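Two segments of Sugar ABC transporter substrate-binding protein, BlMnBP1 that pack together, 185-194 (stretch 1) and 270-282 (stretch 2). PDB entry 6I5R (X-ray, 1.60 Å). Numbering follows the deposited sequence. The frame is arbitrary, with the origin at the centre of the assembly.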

ATOM      1  N   THR A 185     -24.873 -18.007   1.075  1.00 16.39           N
ATOM      2  CA  THR A 185     -24.706 -17.302   2.337  1.00 18.08           C
ATOM      3  C   THR A 185     -25.451 -15.983   2.270  1.00 16.39           C
ATOM      4  O   THR A 185     -26.052 -15.626   1.245  1.00 16.39           O
ATOM      5  N   LYS A 186     -25.372 -15.229   3.368  1.00 20.54           N
ATOM      6  CA  LYS A 186     -25.968 -13.902   3.445  1.00 18.05           C
ATOM      7  C   LYS A 186     -24.936 -12.790   3.329  1.00 19.53           C
ATOM      8  O   LYS A 186     -25.256 -11.634   3.623  1.00 16.43           O
ATOM      9  N   ALA A 187     -23.708 -13.112   2.955  1.00 16.39           N
ATOM     10  CA  ALA A 187     -22.654 -12.102   2.932  1.00 17.42           C
ATOM     11  C   ALA A 187     -22.568 -11.429   1.566  1.00 21.12           C
ATOM     12  O   ALA A 187     -22.837 -12.039   0.532  1.00 16.39           O
ATOM     13  N   VAL A 188     -22.140 -10.172   1.566  1.00 16.39           N
ATOM     14  CA  VAL A 188     -21.720  -9.535   0.315  1.00 16.39           C
ATOM     15  C   VAL A 188     -20.473 -10.279  -0.158  1.00 18.24           C
ATOM     16  O   VAL A 188     -19.471 -10.303   0.576  1.00 16.39           O
ATOM     17  N   PRO A 189     -20.469 -10.891  -1.349  1.00 16.39           N
ATOM     18  CA  PRO A 189     -19.272 -11.655  -1.745  1.00 16.71           C
ATOM     19  C   PRO A 189     -17.997 -10.824  -1.825  1.00 16.39           C
ATOM     20  O   PRO A 189     -16.957 -11.242  -1.314  1.00 16.39           O
ATOM     21  N   LEU A 190     -18.049  -9.651  -2.453  1.00 16.39           N
ATOM     22  CA  LEU A 190     -16.889  -8.769  -2.515  1.00 16.39           C
ATOM     23  C   LEU A 190     -17.374  -7.349  -2.279  1.00 17.49           C
ATOM     24  O   LEU A 190     -18.199  -6.839  -3.040  1.00 16.39           O
ATOM     25  N   TYR A 191     -16.867  -6.716  -1.226  1.00 16.39           N
ATOM     26  CA  TYR A 191     -17.261  -5.361  -0.880  1.00 18.84           C
ATOM     27  C   TYR A 191     -16.233  -4.421  -1.473  1.00 16.39           C
ATOM     28  O   TYR A 191     -15.038  -4.579  -1.222  1.00 16.39           O
ATOM     29  N   THR A 192     -16.688  -3.458  -2.267  1.00 16.39           N
ATOM     30  CA  THR A 192     -15.735  -2.704  -3.049  1.00 16.39           C
ATOM     31  C   THR A 192     -15.113  -1.546  -2.283  1.00 17.34           C
ATOM     32  O   THR A 192     -14.029  -1.125  -2.657  1.00 16.39           O
ATOM     33  N   ASN A 193     -15.780  -1.027  -1.246  1.00 16.39           N
ATOM     34  CA  ASN A 193     -15.389   0.235  -0.608  1.00 16.39           C
ATOM     35  C   ASN A 193     -15.156   1.306  -1.666  1.00 18.94           C
ATOM     36  O   ASN A 193     -14.227   2.108  -1.582  1.00 16.39           O
ATOM     37  N   PHE A 194     -16.051   1.324  -2.648  1.00 16.39           N
ATOM     38  CA  PHE A 194     -16.009   2.292  -3.735  1.00 16.39           C
ATOM     39  C   PHE A 194     -15.761   3.710  -3.226  1.00 16.39           C
ATOM     40  O   PHE A 194     -15.027   4.479  -3.850  1.00 16.39           O
ATOM     41  N   GLY A 270     -16.348  -4.090  10.768  1.00 18.72           N
ATOM     42  CA  GLY A 270     -17.188  -4.909  11.618  1.00 18.05           C
ATOM     43  C   GLY A 270     -17.973  -5.929  10.816  1.00 16.39           C
ATOM     44  O   GLY A 270     -18.189  -7.059  11.265  1.00 20.53           O
ATOM     45  N   LYS A 271     -18.401  -5.546   9.616  1.00 16.39           N
ATOM     46  CA  LYS A 271     -19.179  -6.459   8.786  1.00 19.61           C
ATOM     47  C   LYS A 271     -18.354  -7.670   8.357  1.00 17.87           C
ATOM     48  O   LYS A 271     -18.871  -8.786   8.340  1.00 16.52           O
ATOM     49  N   MET A 272     -17.082  -7.467   7.986  1.00 16.39           N
ATOM     50  CA  MET A 272     -16.190  -8.586   7.683  1.00 16.98           C
ATOM     51  C   MET A 272     -16.057  -9.504   8.894  1.00 18.26           C
ATOM     52  O   MET A 272     -16.179 -10.735   8.786  1.00 16.76           O
ATOM     53  N   ASN A 273     -15.800  -8.914  10.066  1.00 16.50           N
ATOM     54  CA  ASN A 273     -15.599  -9.694  11.281  1.00 19.77           C
ATOM     55  C   ASN A 273     -16.823 -10.540  11.586  1.00 20.15           C
ATOM     56  O   ASN A 273     -16.710 -11.671  12.077  1.00 17.72           O
ATOM     57  N   ASN A 274     -17.999 -10.020  11.290  1.00 16.39           N
ATOM     58  CA  ASN A 274     -19.236 -10.691  11.664  1.00 21.74           C
ATOM     59  C   ASN A 274     -19.811 -11.524  10.535  1.00 17.75           C
ATOM     60  O   ASN A 274     -20.915 -12.072  10.681  1.00 22.62           O
ATOM     61  N   GLY A 275     -19.103 -11.614   9.410  1.00 22.30           N
ATOM     62  CA  GLY A 275     -19.509 -12.481   8.321  1.00 20.72           C
ATOM     63  C   GLY A 275     -20.579 -11.930   7.402  1.00 20.75           C
ATOM     64  O   GLY A 275     -21.274 -12.720   6.764  1.00 16.73           O
ATOM     65  N   GLU A 276     -20.747 -10.600   7.337  1.00 18.27           N
ATOM     66  CA  GLU A 276     -21.667  -9.926   6.428  1.00 16.39           C
ATOM     67  C   GLU A 276     -20.985  -9.521   5.137  1.00 16.39           C
ATOM     68  O   GLU A 276     -21.665  -9.153   4.172  1.00 18.10           O
ATOM     69  N   ILE A 277     -19.664  -9.579   5.120  1.00 16.39           N
ATOM     70  CA  ILE A 277     -18.865  -9.400   3.916  1.00 16.64           C
ATOM     71  C   ILE A 277     -17.931 -10.605   3.806  1.00 16.39           C
ATOM     72  O   ILE A 277     -17.303 -11.003   4.794  1.00 16.39           O
ATOM     73  N   ALA A 278     -17.811 -11.168   2.608  1.00 16.39           N
ATOM     74  CA  ALA A 278     -16.958 -12.346   2.473  1.00 16.39           C
ATOM     75  C   ALA A 278     -15.521 -12.006   2.083  1.00 17.27           C
ATOM     76  O   ALA A 278     -14.579 -12.629   2.584  1.00 16.39           O
ATOM     77  N   THR A 279     -15.326 -11.052   1.171  1.00 16.39           N
ATOM     78  CA  THR A 279     -13.976 -10.679   0.770  1.00 18.32           C
ATOM     79  C   THR A 279     -13.829  -9.176   0.564  1.00 16.39           C
ATOM     80  O   THR A 279     -14.777  -8.476   0.210  1.00 16.39           O
ATOM     81  N   MET A 280     -12.611  -8.706   0.803  1.00 17.45           N
ATOM     82  CA  MET A 280     -12.197  -7.356   0.452  1.00 16.39           C
ATOM     83  C   MET A 280     -10.771  -7.418  -0.065  1.00 16.73           C
ATOM     84  O   MET A 280      -9.928  -8.079   0.537  1.00 16.39           O
ATOM     85  N   VAL A 281     -10.504  -6.732  -1.174  1.00 16.39           N
ATOM     86  CA  VAL A 281      -9.202  -6.787  -1.821  1.00 16.39           C
ATOM     87  C   VAL A 281      -8.376  -5.679  -1.177  1.00 17.10           C
ATOM     88  O   VAL A 281      -8.485  -4.511  -1.534  1.00 16.39           O
ATOM     89  N   LEU A 282      -7.595  -6.052  -0.175  1.00 16.39           N
ATOM     90  CA  LEU A 282      -6.848  -5.090   0.631  1.00 16.39           C
ATOM     91  C   LEU A 282      -5.508  -5.696   0.981  1.00 16.39           C
ATOM     92  O   LEU A 282      -5.347  -6.907   0.981  1.00 16.39           O
TER

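Stretch 2 enters as the end of a helix, and Lys271 is the first of its side chains to reach stretch 1. Its CA-to-CB bond points toward the partner, and with chi1 m and the other three angles t the chain is extended. The NZ stops 4.4 Å from Tyr191 OH, too far for a direct hydrogen bond; water 2 fills the gap, 2.8 Å from Lys271 NZ, whose proton it accepts, and 2.8 Å from Tyr191 OH. Met272, Asn273 and Asn274 make no contact across the interface.

Gly275 leaves the helix with phi 81°, a value that favours glycine, in a Schellman motif: its N bonds to Met272 O at 3.1 Å, and Glu276 N bonds to Lys271 O at 2.8 Å. The turn places Gly275 O 3.5 Å from Ala187 CB. Glu276 (m, t, chi3 34°) points its CA-to-CB bond away and serves through its backbone instead. Its O accepts from Val188 N at 2.8 Å with an N-H...O angle of 161°, and lies 3.3 Å from Ala187 CA in a CA-H...O contact.

Ile277 pairs with Val188 in a parallel bridge, CA to CA 4.6 Å, with both side chains on the same face of the sheet. Val188, chi1 t, brings its CB within 4.4 Å of Ile277 CG1. The m,t rotamer of Ile277 carries CD1 over one face of the Tyr191 ring, 3.9 Å from the centroid and 26° off the normal, a CH-pi geometry; the nearest ring atom, Tyr191 CG, is 3.6 Å from Ile277 CD1. Tyr191 itself points toward stretch 2, with chi1 t and chi2 84°, and has the largest area covered in this contact, 83 Å².

Ala278 also points toward stretch 1, and its CB sits 4.2 Å from Ala187 CB and 3.5 Å from Pro189 O. Its N donates to Val188 O at 2.8 Å and 167°, so Val188 is held through both its N and its O.

Thr279, chi1 p, uses its hydroxyl where the backbone geometry is poor. Thr279 N reaches Pro189 O at 3.0 Å but at only 121°, a weak bond, whereas Thr279 OG1 donates to the same Pro189 O at 2.7 Å. Thr279 OG1 also packs 3.5 Å from Leu190 CB. Beyond the corner at Pro189, Tyr191 N donates to Thr279 O at 3.1 Å and 168°.

Met280 (m, t, m) starts sideways, yet its CG lies 3.9 Å from Tyr191 CB and its SD 3.4 Å from Asn193 ND2. The sulfur is 5.4 Å from the Tyr191 ring centroid, 63° off the normal, an oblique approach. Asn193, chi1 m at -90°, points toward stretch 2.

Val281, chi1 t, meets Leu190 (t, t) through Val281 CG2 and Leu190 CD1, 4.0 Å apart. Water 1 continues the link, donating to Tyr191 O at 2.8 Å and accepting from Val281 N at 2.8 Å.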

ATOM      1  CB  THR A 185     -23.235 -17.035   2.671  1.00 17.27           C
ATOM      2  OG1 THR A 185     -22.773 -15.934   1.888  1.00 16.39           O
ATOM      3  CG2 THR A 185     -22.366 -18.265   2.420  1.00 16.39           C
ATOM      4  CB  LYS A 186     -26.729 -13.733   4.761  1.00 22.97           C
ATOM      5  CG  LYS A 186     -27.823 -14.749   4.963  1.00 17.30           C
ATOM      6  CD  LYS A 186     -28.432 -14.650   6.347  1.00 19.37           C
ATOM      7  CE  LYS A 186     -29.433 -15.763   6.532  1.00 23.79           C
ATOM      8  NZ  LYS A 186     -28.872 -17.092   6.135  1.00 29.37           N
ATOM      9  CB  ALA A 187     -21.292 -12.719   3.272  1.00 16.39           C
ATOM     10  CB  VAL A 188     -21.444  -8.034   0.519  1.00 16.39           C
ATOM     11  CG1 VAL A 188     -20.851  -7.420  -0.746  1.00 16.39           C
ATOM     12  CG2 VAL A 188     -22.717  -7.306   0.925  1.00 19.50           C
ATOM     13  CB  PRO A 189     -19.658 -12.234  -3.115  1.00 16.39           C
ATOM     14  CG  PRO A 189     -21.190 -12.324  -3.066  1.00 16.39           C
ATOM     15  CD  PRO A 189     -21.621 -11.143  -2.245  1.00 16.39           C
ATOM     16  CB  LEU A 190     -16.166  -8.900  -3.859  1.00 16.39           C
ATOM     17  CG  LEU A 190     -14.837  -8.144  -4.035  1.00 16.77           C
ATOM     18  CD1 LEU A 190     -13.886  -8.814  -5.002  1.00 17.13           C
ATOM     19  CD2 LEU A 190     -15.141  -6.714  -4.513  1.00 23.63           C
ATOM     20  CB  TYR A 191     -17.336  -5.191   0.632  1.00 16.39           C
ATOM     21  CG  TYR A 191     -18.032  -3.955   1.105  1.00 16.39           C
ATOM     22  CD1 TYR A 191     -19.402  -3.921   1.232  1.00 16.39           C
ATOM     23  CD2 TYR A 191     -17.314  -2.833   1.467  1.00 16.39           C
ATOM     24  CE1 TYR A 191     -20.051  -2.793   1.692  1.00 20.51           C
ATOM     25  CE2 TYR A 191     -17.950  -1.711   1.934  1.00 18.29           C
ATOM     26  CZ  TYR A 191     -19.323  -1.685   2.039  1.00 17.68           C
ATOM     27  OH  TYR A 191     -19.967  -0.568   2.521  1.00 16.39           O
ATOM     28  CB  THR A 192     -16.364  -2.092  -4.305  1.00 16.39           C
ATOM     29  OG1 THR A 192     -17.393  -1.173  -3.904  1.00 16.39           O
ATOM     30  CG2 THR A 192     -16.927  -3.137  -5.212  1.00 16.39           C
ATOM     31  CB  ASN A 193     -14.164   0.062   0.285  1.00 17.11           C
ATOM     32  CG  ASN A 193     -14.545  -0.300   1.714  1.00 16.39           C
ATOM     33  OD1 ASN A 193     -15.314   0.416   2.340  1.00 16.39           O
ATOM     34  ND2 ASN A 193     -14.038  -1.430   2.213  1.00 16.39           N
ATOM     35  CB  PHE A 194     -17.344   2.198  -4.503  1.00 17.20           C
ATOM     36  CG  PHE A 194     -17.537   3.235  -5.557  1.00 16.39           C
ATOM     37  CD1 PHE A 194     -18.079   4.484  -5.236  1.00 16.39           C
ATOM     38  CD2 PHE A 194     -17.234   2.962  -6.879  1.00 16.39           C
ATOM     39  CE1 PHE A 194     -18.272   5.437  -6.217  1.00 18.59           C
ATOM     40  CE2 PHE A 194     -17.429   3.917  -7.860  1.00 17.76           C
ATOM     41  CZ  PHE A 194     -17.954   5.162  -7.513  1.00 18.36           C
ATOM     42  CB  LYS A 271     -19.716  -5.726   7.559  1.00 17.97           C
ATOM     43  CG  LYS A 271     -20.796  -4.702   7.853  1.00 17.25           C
ATOM     44  CD  LYS A 271     -21.373  -4.202   6.546  1.00 21.55           C
ATOM     45  CE  LYS A 271     -22.340  -3.089   6.724  1.00 25.00           C
ATOM     46  NZ  LYS A 271     -22.596  -2.481   5.413  1.00 26.15           N
ATOM     47  CB  MET A 272     -14.821  -8.049   7.255  1.00 16.46           C
ATOM     48  CG  MET A 272     -13.656  -9.041   7.367  1.00 20.64           C
ATOM     49  SD  MET A 272     -13.754 -10.305   6.108  1.00 40.42           S
ATOM     50  CE  MET A 272     -13.292  -9.304   4.709  1.00 20.77           C
ATOM     51  CB  ASN A 273     -15.301  -8.746  12.446  1.00 17.44           C
ATOM     52  CG  ASN A 273     -14.818  -9.470  13.690  1.00 18.47           C
ATOM     53  OD1 ASN A 273     -15.626  -9.949  14.504  1.00 17.69           O
ATOM     54  ND2 ASN A 273     -13.500  -9.561  13.844  1.00 21.06           N
ATOM     55  CB  ASN A 274     -20.249  -9.671  12.148  1.00 18.01           C
ATOM     56  CG  ASN A 274     -19.840  -9.038  13.502  1.00 26.57           C
ATOM     57  OD1 ASN A 274     -19.409  -9.735  14.446  1.00 31.86           O
ATOM     58  ND2 ASN A 274     -19.931  -7.725  13.575  1.00 30.07           N
ATOM     59  CB  GLU A 276     -22.249  -8.668   7.079  1.00 19.14           C
ATOM     60  CG  GLU A 276     -22.976  -8.951   8.354  1.00 20.50           C
ATOM     61  CD  GLU A 276     -23.546  -7.713   9.000  1.00 21.84           C
ATOM     62  OE1 GLU A 276     -23.963  -6.763   8.293  1.00 27.82           O
ATOM     63  OE2 GLU A 276     -23.550  -7.686  10.240  1.00 35.81           O
ATOM     64  CB  ILE A 277     -18.024  -8.113   3.952  1.00 20.61           C
ATOM     65  CG1 ILE A 277     -18.880  -6.835   3.888  1.00 17.89           C
ATOM     66  CG2 ILE A 277     -17.016  -8.155   2.823  1.00 16.39           C
ATOM     67  CD1 ILE A 277     -18.090  -5.585   4.286  1.00 19.05           C
ATOM     68  CB  ALA A 278     -17.528 -13.311   1.434  1.00 16.39           C
ATOM     69  CB  THR A 279     -13.546 -11.378  -0.521  1.00 16.39           C
ATOM     70  OG1 THR A 279     -14.303 -10.872  -1.622  1.00 16.39           O
ATOM     71  CG2 THR A 279     -13.753 -12.886  -0.428  1.00 18.51           C
ATOM     72  CB  MET A 280     -12.298  -6.407   1.661  1.00 16.39           C
ATOM     73  CG  MET A 280     -13.735  -6.059   1.989  1.00 16.39           C
ATOM     74  SD  MET A 280     -13.901  -4.683   3.130  1.00 16.39           S
ATOM     75  CE  MET A 280     -13.878  -5.536   4.703  1.00 21.19           C
ATOM     76  CB  VAL A 281      -9.332  -6.639  -3.334  1.00 16.39           C
ATOM     77  CG1 VAL A 281      -7.953  -6.608  -4.006  1.00 16.39           C
ATOM     78  CG2 VAL A 281     -10.172  -7.794  -3.876  1.00 16.39           C
ATOM     79  CB  LEU A 282      -7.577  -4.729   1.915  1.00 18.66           C
ATOM     80  CG  LEU A 282      -8.936  -4.068   1.746  1.00 16.39           C
ATOM     81  CD1 LEU A 282      -9.774  -4.254   3.002  1.00 19.73           C
ATOM     82  CD2 LEU A 282      -8.744  -2.613   1.436  1.00 19.69           C
TER
HETATM   83  O   HOH W   1     -12.582  -5.242  -2.394  1.00 16.39           O
HETATM   84  O   HOH W   2     -20.255  -0.961   5.284  1.00 24.02           O